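Tryptophane-5-halogenase (Microbispora sp. ATCC PTA-5024, PDB 5UAO) probably chlorinates carbon 5 of a tryptophan side chain during biosynthesis of the lanthipeptide NAI-107, using a bound flavin-adenine dinucleotide. Local coordinates at residues 100-105 / 173-178; 152-157 / 270-275; 243-248 / 332-337. All blocks are in the same frame, centred on the assembly; numbering follows the deposited sequence.

Contact 1: 100-105 / 173-178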
loop_
_atom_site.group_PDB
_atom_site.type_symbol
_atom_site.label_atom_id
_atom_site.label_comp_id
_atom_site.label_asym_id
_atom_site.label_seq_id
_atom_site.Cartn_x
_atom_site.Cartn_y
_atom_site.Cartn_z
ATOM N N THR A 100 18.215 21.388 -17.214
ATOM C CA THR A 100 18.020 22.273 -16.091
ATOM C C THR A 100 17.317 21.576 -14.927
ATOM O O THR A 100 16.927 20.382 -15.009
ATOM C CB THR A 100 17.208 23.503 -16.474
ATOM O OG1 THR A 100 15.994 23.052 -16.993
ATOM C CG2 THR A 100 17.923 24.279 -17.525
ATOM N N TRP A 101 17.174 22.308 -13.835
ATOM C CA TRP A 101 16.779 21.738 -12.608
ATOM C C TRP A 101 15.382 22.176 -12.248
ATOM O O TRP A 101 15.014 23.353 -12.410
ATOM C CB TRP A 101 17.726 22.076 -11.445
ATOM C CG TRP A 101 19.086 21.475 -11.559
ATOM C CD1 TRP A 101 19.494 20.408 -12.310
ATOM C CD2 TRP A 101 20.252 21.993 -10.927
ATOM N NE1 TRP A 101 20.898 20.218 -12.151
ATOM C CE2 TRP A 101 21.360 21.191 -11.319
ATOM C CE3 TRP A 101 20.463 23.066 -10.066
ATOM C CZ2 TRP A 101 22.662 21.412 -10.820
ATOM C CZ3 TRP A 101 21.744 23.272 -9.575
ATOM C CH2 TRP A 101 22.826 22.446 -9.965
ATOM N N LYS A 102 14.661 21.220 -11.693
ATOM C CA LYS A 102 13.247 21.435 -11.242
ATOM C C LYS A 102 13.141 21.086 -9.746
ATOM O O LYS A 102 13.330 19.944 -9.354
ATOM C CB LYS A 102 12.340 20.594 -12.084
ATOM C CG LYS A 102 10.878 20.721 -11.718
ATOM C CD LYS A 102 10.065 19.576 -12.307
ATOM C CE LYS A 102 8.620 19.672 -11.898
ATOM N NZ LYS A 102 7.906 18.449 -12.336
ATOM N N LEU A 103 12.974 22.103 -8.914
ATOM C CA LEU A 103 12.865 22.000 -7.480
ATOM C C LEU A 103 11.401 21.776 -7.103
ATOM O O LEU A 103 11.057 21.381 -5.952
ATOM C CB LEU A 103 13.336 23.311 -6.812
ATOM C CG LEU A 103 14.810 23.676 -6.991
ATOM C CD1 LEU A 103 15.198 24.874 -6.178
ATOM C CD2 LEU A 103 15.640 22.496 -6.586
ATOM N N GLY A 104 10.555 22.019 -8.081
ATOM C CA GLY A 104 9.117 21.838 -7.926
ATOM C C GLY A 104 8.331 22.527 -9.025
ATOM O O GLY A 104 8.844 22.793 -10.116
ATOM N N ILE A 105 7.037 22.728 -8.740
ATOM C CA ILE A 105 6.148 23.424 -9.627
ATOM C C ILE A 105 5.644 24.705 -8.927
ATOM O O ILE A 105 5.193 24.680 -7.760
ATOM C CB ILE A 105 4.925 22.570 -10.002
ATOM C CG1 ILE A 105 5.341 21.289 -10.712
ATOM C CG2 ILE A 105 3.960 23.405 -10.804
ATOM C CD1 ILE A 105 4.264 20.257 -10.959
ATOM N N ALA A 173 14.475 17.283 -9.825
ATOM C CA ALA A 173 14.280 16.605 -11.096
ATOM C C ALA A 173 14.876 17.437 -12.206
ATOM O O ALA A 173 15.522 18.477 -11.962
ATOM C CB ALA A 173 12.817 16.368 -11.339
ATOM N N TYR A 174 14.785 16.897 -13.414
ATOM C CA TYR A 174 15.320 17.563 -14.562
ATOM C C TYR A 174 14.218 18.155 -15.427
ATOM O O TYR A 174 13.105 17.593 -15.585
ATOM C CB TYR A 174 16.072 16.594 -15.445
ATOM C CG TYR A 174 17.338 15.955 -14.849
ATOM C CD1 TYR A 174 18.273 16.710 -14.162
ATOM C CD2 TYR A 174 17.631 14.610 -15.090
ATOM C CE1 TYR A 174 19.418 16.122 -13.645
ATOM C CE2 TYR A 174 18.823 14.021 -14.621
ATOM C CZ TYR A 174 19.701 14.794 -13.883
ATOM O OH TYR A 174 20.890 14.224 -13.412
ATOM N N HIS A 175 14.588 19.212 -16.106
ATOM C CA HIS A 175 13.918 19.598 -17.370
ATOM C C HIS A 175 14.897 19.295 -18.514
ATOM O O HIS A 175 16.124 19.616 -18.432
ATOM C CB HIS A 175 13.606 21.092 -17.420
ATOM C CG HIS A 175 12.774 21.629 -16.311
ATOM N ND1 HIS A 175 13.227 22.630 -15.475
ATOM C CD2 HIS A 175 11.479 21.427 -15.964
ATOM C CE1 HIS A 175 12.281 22.950 -14.611
ATOM N NE2 HIS A 175 11.202 22.257 -14.911
ATOM N N MET A 176 14.386 18.661 -19.566
ATOM C CA MET A 176 15.206 18.117 -20.673
ATOM C C MET A 176 14.572 18.438 -22.033
ATOM O O MET A 176 13.420 18.048 -22.314
ATOM C CB MET A 176 15.366 16.600 -20.548
ATOM C CG MET A 176 15.931 16.146 -19.220
ATOM S SD MET A 176 15.731 14.380 -18.944
ATOM C CE MET A 176 13.960 14.274 -18.790
ATOM N N ASP A 177 15.307 19.167 -22.853
ATOM C CA ASP A 177 14.954 19.365 -24.234
ATOM C C ASP A 177 14.726 18.055 -24.918
ATOM O O ASP A 177 15.594 17.184 -24.933
ATOM C CB ASP A 177 16.075 20.119 -24.953
ATOM C CG ASP A 177 15.760 20.365 -26.392
ATOM O OD1 ASP A 177 15.064 21.372 -26.600
ATOM O OD2 ASP A 177 16.184 19.573 -27.294
ATOM N N ASN A 178 13.526 17.886 -25.460
ATOM C CA ASN A 178 13.152 16.628 -25.993
ATOM C C ASN A 178 13.945 16.140 -27.172
ATOM O O ASN A 178 14.259 14.953 -27.240
ATOM C CB ASN A 178 11.680 16.596 -26.401
ATOM C CG ASN A 178 11.217 15.198 -26.514
ATOM O OD1 ASN A 178 11.201 14.454 -25.498
ATOM N ND2 ASN A 178 10.937 14.764 -27.736
HETATM O O HOH W 1 15.001 25.000 -14.535
#
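The imidazole of His175 has Lys102 on one face and Thr100 at its edge. Lys102 CB sits over that face, offset toward the rim, 3.7 Å from the ring centroid in a CH-pi contact. At the edge, His175 ND1 donates to Thr100 OG1 over 3.2 Å, with the oxygen only 8° out of the ring plane. Water 1 also lies in this plane, 3.1 Å from His175 ND1, and is hydrogen-bonded to Trp101 O. The far nitrogen, His175 NE2, is hydrogen-bonded to Thr274 OG1, and Thr100 OG1 also bonds to Pro288 O. The ring is thus gripped at both nitrogens, which fixes its rotation. With an alanine in place of His175, Thr274 OG1 would probably lose this mate and a gap would open beside the Lys102 chain. The backbones form a short antiparallel two-stranded ribbon, 100-102 against 173-175. Thr100 and His175 are a hydrogen-bonded pair, with His175 N to Thr100 O at 2.8 Å, and so are Lys102 and Ala173, with Lys102 N to Ala173 O at 2.9 Å. Trp101 and Tyr174 make the non-hydrogen-bonded pair between them, and their side chains lie on the other face of the ribbon. There the two rings meet at their edges, Trp101 CD1 to Tyr174 CD1 at 4.3 Å. Lys102 CG stands anti to the backbone N (chi1 180°), and the extended chain crosses the imidazole at about a right angle. It carries Lys102 NZ to Thr74 O, with the side chain about 7 Å from the bound FAD.

Contact 2: 152-157 / 270-275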
loop_
_atom_site.group_PDB
_atom_site.type_symbol
_atom_site.label_atom_id
_atom_site.label_comp_id
_atom_site.label_asym_id
_atom_site.label_seq_id
_atom_site.Cartn_x
_atom_site.Cartn_y
_atom_site.Cartn_z
ATOM N N ASP A 152 13.964 32.209 -6.494
ATOM C CA ASP A 152 14.596 31.824 -7.752
ATOM C C ASP A 152 16.099 31.511 -7.553
ATOM O O ASP A 152 16.950 31.953 -8.328
ATOM C CB ASP A 152 14.403 32.884 -8.874
ATOM C CG ASP A 152 12.956 32.929 -9.409
ATOM O OD1 ASP A 152 12.378 31.897 -9.623
ATOM O OD2 ASP A 152 12.357 34.011 -9.567
ATOM N N ARG A 153 16.419 30.706 -6.542
ATOM C CA ARG A 153 17.805 30.327 -6.289
ATOM C C ARG A 153 17.844 28.823 -6.111
ATOM O O ARG A 153 16.776 28.170 -6.021
ATOM C CB ARG A 153 18.309 31.083 -5.027
ATOM C CG ARG A 153 18.708 32.522 -5.318
ATOM C CD ARG A 153 18.970 33.265 -4.028
ATOM N NE ARG A 153 19.114 34.693 -4.264
ATOM C CZ ARG A 153 20.164 35.259 -4.836
ATOM N NH1 ARG A 153 21.188 34.529 -5.234
ATOM N NH2 ARG A 153 20.177 36.577 -5.038
ATOM N N VAL A 154 19.041 28.254 -6.053
ATOM C CA VAL A 154 19.224 26.815 -5.941
ATOM C C VAL A 154 20.208 26.531 -4.793
ATOM O O VAL A 154 21.025 27.382 -4.485
ATOM C CB VAL A 154 19.717 26.171 -7.255
ATOM C CG1 VAL A 154 18.737 26.355 -8.404
ATOM C CG2 VAL A 154 21.084 26.722 -7.700
ATOM N N PRO A 155 20.125 25.350 -4.162
ATOM C CA PRO A 155 20.866 25.127 -2.908
ATOM C C PRO A 155 22.352 24.681 -3.175
ATOM O O PRO A 155 22.784 23.554 -2.868
ATOM C CB PRO A 155 19.990 24.094 -2.203
ATOM C CG PRO A 155 19.416 23.247 -3.340
ATOM C CD PRO A 155 19.184 24.230 -4.441
ATOM N N VAL A 156 23.062 25.573 -3.847
ATOM C CA VAL A 156 24.458 25.378 -4.226
ATOM C C VAL A 156 25.118 26.689 -3.806
ATOM O O VAL A 156 24.491 27.765 -3.921
ATOM C CB VAL A 156 24.653 25.133 -5.728
ATOM C CG1 VAL A 156 26.145 24.859 -6.060
ATOM C CG2 VAL A 156 23.807 23.963 -6.209
ATOM N N TYR A 157 26.351 26.599 -3.303
ATOM C CA TYR A 157 26.996 27.733 -2.602
ATOM C C TYR A 157 28.469 27.769 -2.913
ATOM O O TYR A 157 29.132 26.724 -2.949
ATOM C CB TYR A 157 26.832 27.562 -1.112
ATOM C CG TYR A 157 25.372 27.441 -0.696
ATOM C CD1 TYR A 157 24.716 26.198 -0.693
ATOM C CD2 TYR A 157 24.627 28.586 -0.333
ATOM C CE1 TYR A 157 23.373 26.108 -0.331
ATOM C CE2 TYR A 157 23.280 28.490 0.030
ATOM C CZ TYR A 157 22.655 27.263 -0.003
ATOM O OH TYR A 157 21.341 27.173 0.365
ATOM N N LEU A 270 17.319 31.308 -15.471
ATOM C CA LEU A 270 16.739 29.957 -15.543
ATOM C C LEU A 270 15.961 29.728 -14.244
ATOM O O LEU A 270 16.537 29.606 -13.171
ATOM C CB LEU A 270 17.778 28.852 -15.825
ATOM C CG LEU A 270 18.816 29.130 -16.901
ATOM C CD1 LEU A 270 19.795 27.980 -17.034
ATOM C CD2 LEU A 270 18.150 29.369 -18.245
ATOM N N LYS A 271 14.621 29.782 -14.329
ATOM C CA LYS A 271 13.780 29.480 -13.177
ATOM C C LYS A 271 13.943 28.007 -12.734
ATOM O O LYS A 271 13.923 27.098 -13.568
ATOM C CB LYS A 271 12.297 29.790 -13.491
ATOM C CG LYS A 271 12.022 31.264 -13.692
ATOM C CD LYS A 271 10.617 31.518 -14.261
ATOM C CE LYS A 271 10.499 31.082 -15.720
ATOM N NZ LYS A 271 11.052 31.989 -16.730
ATOM N N PRO A 272 14.169 27.772 -11.437
ATOM C CA PRO A 272 14.418 26.401 -10.945
ATOM C C PRO A 272 13.164 25.607 -10.620
ATOM O O PRO A 272 13.054 24.968 -9.558
ATOM C CB PRO A 272 15.275 26.642 -9.676
ATOM C CG PRO A 272 14.785 27.946 -9.155
ATOM C CD PRO A 272 14.544 28.769 -10.401
ATOM N N TYR A 273 12.245 25.602 -11.571
ATOM C CA TYR A 273 10.986 24.993 -11.422
ATOM C C TYR A 273 10.199 25.050 -12.756
ATOM O O TYR A 273 10.479 25.839 -13.661
ATOM C CB TYR A 273 10.201 25.661 -10.248
ATOM C CG TYR A 273 10.138 27.161 -10.349
ATOM C CD1 TYR A 273 9.248 27.797 -11.258
ATOM C CD2 TYR A 273 10.921 27.940 -9.520
ATOM C CE1 TYR A 273 9.230 29.186 -11.365
ATOM C CE2 TYR A 273 10.906 29.313 -9.593
ATOM C CZ TYR A 273 10.088 29.931 -10.497
ATOM O OH TYR A 273 10.078 31.273 -10.545
ATOM N N THR A 274 9.168 24.228 -12.835
ATOM C CA THR A 274 8.188 24.304 -13.893
ATOM C C THR A 274 7.104 25.278 -13.393
ATOM O O THR A 274 6.767 25.290 -12.186
ATOM C CB THR A 274 7.597 22.905 -14.120
ATOM O OG1 THR A 274 8.604 22.023 -14.633
ATOM C CG2 THR A 274 6.472 22.947 -15.044
ATOM N N THR A 275 6.531 26.073 -14.282
ATOM C CA THR A 275 5.428 26.959 -13.887
ATOM C C THR A 275 4.141 26.409 -14.537
ATOM O O THR A 275 4.159 25.950 -15.709
ATOM C CB THR A 275 5.697 28.402 -14.336
ATOM O OG1 THR A 275 6.928 28.866 -13.753
ATOM C CG2 THR A 275 4.550 29.360 -13.940
HETATM O O HOH W 2 18.016 30.489 -10.688
#
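Asp152 meets Tyr273 obliquely, with the carboxylate and ring planes 27° apart. Asp152 is the first residue past helix 144-151, where a Schellman motif closes the helix, and Tyr273 follows Pro272, the centre of an inverse gamma turn that leads into strand 274-279. Tyr273 OH donates to Asp152 OD1 over 2.6 Å. The bond uses the syn lone pair of OD1, on the side of the other carboxylate oxygen. The same OD1 lies at the ring edge, 3.0 Å from Tyr273 CE2. Tyr273 CG falls between its backbone N and carbonyl carbon (chi1 51°), which swings the hydroxyl toward the helix end. Lys271 CB lies over one face of this ring, offset toward the rim, and Thr275 OG1 is in plane at its edge. The long chain of Lys271 leads away from Asp152 and makes a salt bridge with Asp293.

Next to this bond, the Pro272 ring packs against the chain that leaves the helix. Pro272 CD approaches Asp152 OD1, and Pro272 CG touches Arg153 O at 3.7 Å. Val154 comes obliquely to the proline, with Val154 CG1 at 3.7 Å from Pro272 CB. Water 2 donates to both backbones, at 3.0 Å from Asp152 O and 3.0 Å from Leu270 O.

Contact 3: 243-248 / 332-337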
loop_
_atom_site.group_PDB
_atom_site.type_symbol
_atom_site.label_atom_id
_atom_site.label_comp_id
_atom_site.label_asym_id
_atom_site.label_seq_id
_atom_site.Cartn_x
_atom_site.Cartn_y
_atom_site.Cartn_z
ATOM N N LEU A 243 -4.889 -6.378 -30.382
ATOM C CA LEU A 243 -5.336 -7.244 -29.313
ATOM C C LEU A 243 -6.735 -6.814 -28.843
ATOM O O LEU A 243 -7.359 -7.530 -28.072
ATOM C CB LEU A 243 -4.308 -7.268 -28.212
ATOM C CG LEU A 243 -3.029 -8.029 -28.562
ATOM C CD1 LEU A 243 -1.941 -7.980 -27.490
ATOM C CD2 LEU A 243 -3.315 -9.502 -28.856
ATOM N N GLY A 244 -7.239 -5.689 -29.339
ATOM C CA GLY A 244 -8.582 -5.238 -28.944
ATOM C C GLY A 244 -8.768 -4.800 -27.503
ATOM O O GLY A 244 -9.890 -4.800 -27.040
ATOM N N ILE A 245 -7.689 -4.459 -26.777
ATOM C CA ILE A 245 -7.780 -4.042 -25.358
ATOM C C ILE A 245 -8.518 -2.678 -25.328
ATOM O O ILE A 245 -8.095 -1.727 -25.996
ATOM C CB ILE A 245 -6.393 -3.949 -24.693
ATOM C CG1 ILE A 245 -5.621 -5.256 -24.697
ATOM C CG2 ILE A 245 -6.506 -3.504 -23.241
ATOM C CD1 ILE A 245 -6.467 -6.404 -24.240
ATOM N N PRO A 246 -9.671 -2.576 -24.663
ATOM C CA PRO A 246 -10.347 -1.303 -24.792
ATOM C C PRO A 246 -9.765 -0.107 -23.931
ATOM O O PRO A 246 -8.988 -0.327 -23.048
ATOM C CB PRO A 246 -11.770 -1.642 -24.332
ATOM C CG PRO A 246 -11.553 -2.629 -23.239
ATOM C CD PRO A 246 -10.458 -3.517 -23.853
ATOM N N PHE A 247 -10.171 1.101 -24.297
ATOM C CA PHE A 247 -9.803 2.352 -23.666
ATOM C C PHE A 247 -10.809 2.797 -22.577
ATOM O O PHE A 247 -12.027 2.770 -22.771
ATOM C CB PHE A 247 -9.630 3.427 -24.746
ATOM C CG PHE A 247 -9.041 4.748 -24.214
ATOM C CD1 PHE A 247 -7.721 4.792 -23.820
ATOM C CD2 PHE A 247 -9.809 5.868 -24.058
ATOM C CE1 PHE A 247 -7.151 5.948 -23.297
ATOM C CE2 PHE A 247 -9.274 7.063 -23.554
ATOM C CZ PHE A 247 -7.934 7.095 -23.173
ATOM N N GLU A 248 -10.287 3.212 -21.447
ATOM C CA GLU A 248 -11.076 3.825 -20.366
ATOM C C GLU A 248 -10.679 5.276 -20.177
ATOM O O GLU A 248 -9.576 5.610 -19.661
ATOM C CB GLU A 248 -10.890 3.089 -19.077
ATOM C CG GLU A 248 -10.798 1.616 -19.368
ATOM C CD GLU A 248 -11.312 0.780 -18.273
ATOM O OE1 GLU A 248 -11.393 1.318 -17.139
ATOM O OE2 GLU A 248 -11.586 -0.405 -18.566
ATOM N N ARG A 332 -6.683 5.478 -19.753
ATOM C CA ARG A 332 -5.802 4.340 -19.815
ATOM C C ARG A 332 -6.551 3.199 -20.492
ATOM O O ARG A 332 -7.758 3.198 -20.524
ATOM C CB ARG A 332 -5.322 3.911 -18.446
ATOM C CG ARG A 332 -6.403 3.424 -17.501
ATOM C CD ARG A 332 -5.772 2.672 -16.329
ATOM N NE ARG A 332 -6.793 2.321 -15.332
ATOM C CZ ARG A 332 -7.530 1.217 -15.397
ATOM N NH1 ARG A 332 -7.313 0.280 -16.326
ATOM N NH2 ARG A 332 -8.423 0.993 -14.480
ATOM N N HIS A 333 -5.820 2.222 -21.017
ATOM C CA HIS A 333 -6.397 0.967 -21.442
ATOM C C HIS A 333 -6.636 0.043 -20.254
ATOM O O HIS A 333 -6.109 0.263 -19.167
ATOM C CB HIS A 333 -5.545 0.333 -22.478
ATOM C CG HIS A 333 -5.540 1.092 -23.760
ATOM N ND1 HIS A 333 -4.761 2.211 -23.960
ATOM C CD2 HIS A 333 -6.255 0.920 -24.883
ATOM C CE1 HIS A 333 -4.972 2.676 -25.175
ATOM N NE2 HIS A 333 -5.885 1.912 -25.751
ATOM N N ARG A 334 -7.515 -0.939 -20.457
ATOM C CA ARG A 334 -7.911 -1.858 -19.399
ATOM C C ARG A 334 -6.706 -2.606 -18.923
ATOM O O ARG A 334 -6.548 -2.825 -17.734
ATOM C CB ARG A 334 -8.985 -2.830 -19.907
ATOM C CG ARG A 334 -9.836 -3.539 -18.859
ATOM C CD ARG A 334 -10.883 -4.409 -19.540
ATOM N NE ARG A 334 -10.281 -5.274 -20.605
ATOM C CZ ARG A 334 -10.980 -5.907 -21.579
ATOM N NH1 ARG A 334 -12.313 -5.822 -21.637
ATOM N NH2 ARG A 334 -10.356 -6.668 -22.483
ATOM N N GLU A 335 -5.817 -2.958 -19.853
ATOM C CA GLU A 335 -4.658 -3.741 -19.511
ATOM C C GLU A 335 -3.478 -3.179 -20.266
ATOM O O GLU A 335 -3.639 -2.626 -21.374
ATOM C CB GLU A 335 -4.891 -5.199 -19.961
ATOM C CG GLU A 335 -6.235 -5.824 -19.550
ATOM C CD GLU A 335 -6.292 -7.304 -19.889
ATOM O OE1 GLU A 335 -6.478 -7.598 -21.074
ATOM O OE2 GLU A 335 -6.071 -8.155 -18.974
ATOM N N ALA A 336 -2.303 -3.348 -19.702
ATOM C CA ALA A 336 -1.063 -3.004 -20.371
ATOM C C ALA A 336 -0.339 -4.179 -21.009
ATOM O O ALA A 336 0.485 -3.999 -21.940
ATOM C CB ALA A 336 -0.117 -2.308 -19.380
ATOM N N TRP A 337 -0.546 -5.375 -20.444
ATOM C CA TRP A 337 0.167 -6.556 -20.865
ATOM C C TRP A 337 -0.854 -7.631 -21.182
ATOM O O TRP A 337 -1.700 -7.985 -20.335
ATOM C CB TRP A 337 1.073 -7.029 -19.763
ATOM C CG TRP A 337 2.013 -8.140 -20.043
ATOM C CD1 TRP A 337 1.927 -9.112 -21.028
ATOM C CD2 TRP A 337 3.174 -8.455 -19.283
ATOM N NE1 TRP A 337 2.980 -9.927 -20.968
ATOM C CE2 TRP A 337 3.767 -9.590 -19.896
ATOM C CE3 TRP A 337 3.806 -7.862 -18.161
ATOM C CZ2 TRP A 337 4.956 -10.163 -19.433
ATOM C CZ3 TRP A 337 5.025 -8.425 -17.662
ATOM C CH2 TRP A 337 5.592 -9.575 -18.322
#
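Ile245 starts the contact by laying its CG2 methyl along the backbone at Glu335, while its CD1 meets Glu335 OE1 at 3.4 Å. Glu335 OE1 is itself in a salt bridge with Arg338. Ile245 O lies in plane at the edge of the His333 ring, 3.4 Å from His333 CD2, and is buried without a hydrogen-bond partner. Pro246 meets one face of the Arg334 guanidinium edge-on, with its CD-CG side; Pro246 CD is centred over that face, 3.3 Å from Arg334 CZ. Arg334 N donates to Pro246 O over 3.0 Å, arriving nearly in line with the C=O bond. Phe247 CG is anti to the backbone N (chi1 -172°), and the ring turns its edge to the face of His333. This T-shaped pair has planes at 69°. His333 is held at both nitrogens, by Tyr348 O and Glu240 OE1. Glu248 N bonds to Arg332 O at 2.7 Å. Its side chain runs beside that of Arg332, and Glu248 OE1 sits over the guanidinium face, 4.0 Å from Arg332 NH2. This salt bridge is long and purely electrostatic; Arg332 NE pairs with Asp395. Strands 247-249 and 331-333 are thereby joined in a small antiparallel sheet, completed by strand 349-350.

From the N terminus, 100-105 comes first and 173-178 returns to it, so contact 1 closes a loop of 67 residues. Within that loop lies 152-157, which opens contact 2. Contact 2 closes only at 270-275, so it crosses contact 1. Segment 243-248 opens contact 3 before contact 2 has closed, and 332-337 closes it, so these two cross as well. Contacts 1 and 3 follow in series. Contacts 1 and 2 touch: strands 104-108 and 274-279 are parallel neighbours in the larger mixed sheet, and Leu103 N probably bonds to Pro272 O. Contact 3 stands apart, its centre about 39 Å from that of contact 2, and ties the loop and strand 247-249 that follow helix 237-242 to strand 331-333.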